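Local atomic coordinates of pheromone cOB1/lipoprotein, YaeC family (Enterococcus faecalis, PDB entry 4EF1), a protein that probably binds methionine as the lipid-anchored substrate-binding component of an uptake transporter, and whose precursor also carries the pheromone cOB1. Residues Glu84-Ser90 with Ala172-Asn178. Numbering follows the deposited sequence.
Sequences EPVGLYS and AVLINSN. With MSE (selenomethionine), chain C.
Tyr89, at chi1 -57°, brings its ring against Ile175, Tyr89 CD1 to Ile175 CD1 3.7 Å, on the sheet face it shares with Val173. Strands 87-89 and 172-175 run antiparallel, at 143° between their N-to-C directions, axes 4.4 Å apart. Tyr89 and Val173 form a hydrogen-bonded pair, Tyr89 N to Val173 O and Val173 N to Tyr89 O both 2.8 Å; Leu88 and Leu174 form the non-hydrogen-bonded pair (CA-CA 4.4 Å), with Leu88 CD2 4.0 Å from Leu174 CB on the other face. Ile175 N reaches Gly87 O at 3.2 Å; the return bond, Gly87 N to Ile175 O, is replaced by a water bonded to both (3.0 and 2.8 Å), Tyr89 OH (2.7 Å) and Ser177 OG (2.8 Å). Past the strands, the loop at Glu84 and the start of helix 177-182 meet selenomethionine: its N donates to Glu84 OE1 (2.8 Å), and Asn176 ND2, also bonded to Asp113, donates to its OXT (2.9 Å). Such a ligand site beside the interdomain crossing is characteristic of periplasmic-binding-protein folds. Within the five-stranded sheet, 172-175 lies between 104-108 and 87-89, with helix 161-166 against Tyr89 and Ile175, and helix 114-123 against Val86 and Leu88.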
loop_
_atom_site.group_PDB
_atom_site.type_symbol
_atom_site.label_atom_id
_atom_site.label_comp_id
_atom_site.label_asym_id
_atom_site.label_seq_id
_atom_site.Cartn_x
_atom_site.Cartn_y
_atom_site.Cartn_z
ATOM N N GLU A 84 0.188 5.831 -0.750
ATOM C CA GLU A 84 -1.214 5.670 -0.360
ATOM C C GLU A 84 -1.330 5.877 1.171
ATOM O O GLU A 84 -1.319 4.886 1.927
ATOM C CB GLU A 84 -1.667 4.243 -0.673
ATOM C CG GLU A 84 -1.729 3.928 -2.124
ATOM C CD GLU A 84 -2.230 2.518 -2.402
ATOM O OE1 GLU A 84 -2.771 1.783 -1.489
ATOM O OE2 GLU A 84 -2.059 2.160 -3.576
ATOM N N PRO A 85 -1.425 7.145 1.615
ATOM C CA PRO A 85 -1.595 7.437 3.043
ATOM C C PRO A 85 -2.740 6.596 3.571
ATOM O O PRO A 85 -3.863 6.655 3.033
ATOM C CB PRO A 85 -1.921 8.942 3.060
ATOM C CG PRO A 85 -1.330 9.461 1.800
ATOM C CD PRO A 85 -1.528 8.365 0.806
ATOM N N VAL A 86 -2.430 5.754 4.549
ATOM C CA VAL A 86 -3.361 4.757 5.045
ATOM C C VAL A 86 -4.278 5.354 6.138
ATOM O O VAL A 86 -3.882 6.197 6.962
ATOM C CB VAL A 86 -2.586 3.527 5.574
ATOM C CG1 VAL A 86 -1.850 3.877 6.870
ATOM C CG2 VAL A 86 -3.499 2.312 5.733
ATOM N N GLY A 87 -5.529 4.927 6.108
ATOM C CA GLY A 87 -6.508 5.362 7.088
ATOM C C GLY A 87 -7.066 4.303 8.017
ATOM O O GLY A 87 -7.051 3.096 7.708
ATOM N N LEU A 88 -7.567 4.796 9.146
ATOM C CA LEU A 88 -8.376 4.036 10.078
ATOM C C LEU A 88 -9.802 4.468 9.768
ATOM O O LEU A 88 -10.075 5.675 9.654
ATOM C CB LEU A 88 -8.048 4.339 11.550
ATOM C CG LEU A 88 -6.847 3.663 12.220
ATOM C CD1 LEU A 88 -6.576 4.396 13.537
ATOM C CD2 LEU A 88 -7.025 2.155 12.428
ATOM N N TYR A 89 -10.708 3.476 9.696
ATOM C CA TYR A 89 -12.130 3.672 9.341
ATOM C C TYR A 89 -13.049 3.054 10.392
ATOM O O TYR A 89 -12.687 2.094 11.063
ATOM C CB TYR A 89 -12.405 3.045 7.982
ATOM C CG TYR A 89 -11.530 3.569 6.850
ATOM C CD1 TYR A 89 -10.242 3.096 6.654
ATOM C CD2 TYR A 89 -12.033 4.491 5.933
ATOM C CE1 TYR A 89 -9.444 3.568 5.622
ATOM C CE2 TYR A 89 -11.256 4.972 4.888
ATOM C CZ TYR A 89 -9.976 4.516 4.723
ATOM O OH TYR A 89 -9.204 4.987 3.690
ATOM N N SER A 90 -14.222 3.655 10.572
ATOM C CA SER A 90 -15.246 3.171 11.526
ATOM C C SER A 90 -16.579 3.753 11.138
ATOM O O SER A 90 -16.653 4.925 10.867
ATOM C CB SER A 90 -14.940 3.643 12.932
ATOM O OG SER A 90 -15.941 3.232 13.887
ATOM N N ALA A 172 -12.435 0.439 15.239
ATOM C CA ALA A 172 -11.887 1.009 13.985
ATOM C C ALA A 172 -11.010 -0.035 13.283
ATOM O O ALA A 172 -10.512 -0.966 13.926
ATOM C CB ALA A 172 -11.107 2.291 14.254
ATOM N N VAL A 173 -10.843 0.144 11.968
ATOM C CA VAL A 173 -10.194 -0.821 11.091
ATOM C C VAL A 173 -9.149 -0.082 10.212
ATOM O O VAL A 173 -9.495 0.915 9.598
ATOM C CB VAL A 173 -11.253 -1.544 10.193
ATOM C CG1 VAL A 173 -10.632 -2.654 9.325
ATOM C CG2 VAL A 173 -12.362 -2.183 11.054
ATOM N N LEU A 174 -7.883 -0.534 10.190
ATOM C CA LEU A 174 -6.877 -0.013 9.205
ATOM C C LEU A 174 -7.079 -0.720 7.846
ATOM O O LEU A 174 -7.003 -1.935 7.786
ATOM C CB LEU A 174 -5.448 -0.269 9.693
ATOM C CG LEU A 174 -4.295 0.504 9.008
ATOM C CD1 LEU A 174 -4.229 1.976 9.484
ATOM C CD2 LEU A 174 -2.987 -0.220 9.258
ATOM N N ILE A 175 -7.363 0.029 6.788
ATOM C CA ILE A 175 -7.630 -0.526 5.471
ATOM C C ILE A 175 -6.598 0.069 4.502
ATOM O O ILE A 175 -6.526 1.283 4.385
ATOM C CB ILE A 175 -9.045 -0.175 4.952
ATOM C CG1 ILE A 175 -10.140 -0.585 5.974
ATOM C CG2 ILE A 175 -9.230 -0.804 3.592
ATOM C CD1 ILE A 175 -11.539 -0.192 5.560
ATOM N N ASN A 176 -5.802 -0.767 3.813
ATOM C CA ASN A 176 -4.868 -0.232 2.813
ATOM C C ASN A 176 -5.716 0.490 1.747
ATOM O O ASN A 176 -6.784 0.021 1.351
ATOM C CB ASN A 176 -4.003 -1.327 2.143
ATOM C CG ASN A 176 -3.146 -2.098 3.117
ATOM O OD1 ASN A 176 -3.594 -3.116 3.666
ATOM N ND2 ASN A 176 -1.892 -1.681 3.280
ATOM N N SER A 177 -5.248 1.635 1.293
ATOM C CA SER A 177 -6.040 2.500 0.389
ATOM C C SER A 177 -6.454 1.863 -0.916
ATOM O O SER A 177 -7.522 2.186 -1.417
ATOM C CB SER A 177 -5.335 3.815 0.132
ATOM O OG SER A 177 -5.157 4.512 1.340
ATOM N N ASN A 178 -5.637 0.948 -1.445
ATOM C CA ASN A 178 -5.991 0.243 -2.685
ATOM C C ASN A 178 -7.321 -0.480 -2.524
ATOM O O ASN A 178 -8.217 -0.364 -3.366
ATOM C CB ASN A 178 -4.852 -0.681 -3.184
ATOM C CG ASN A 178 -4.665 -1.919 -2.365
ATOM O OD1 ASN A 178 -4.058 -1.877 -1.303
ATOM N ND2 ASN A 178 -5.211 -3.054 -2.857
HETATM N N MSE C 301 -1.143 -0.420 -1.831
HETATM C CA MSE C 301 -0.744 -0.819 -0.422
HETATM C C MSE C 301 -0.350 0.379 0.447
HETATM O O MSE C 301 0.380 1.265 -0.023
HETATM O OXT MSE C 301 -0.695 0.429 1.659
HETATM C CB MSE C 301 0.360 -1.876 -0.417
HETATM C CG MSE C 301 0.705 -2.460 0.958
HETATM SE SE MSE C 301 2.284 -3.554 0.859
HETATM C CE MSE C 301 1.582 -5.076 -0.215
HETATM O O HOH W 1 -2.563 2.343 2.292
HETATM O O HOH W 2 -4.990 7.374 0.723
HETATM O O HOH W 3 -6.777 3.921 3.523
#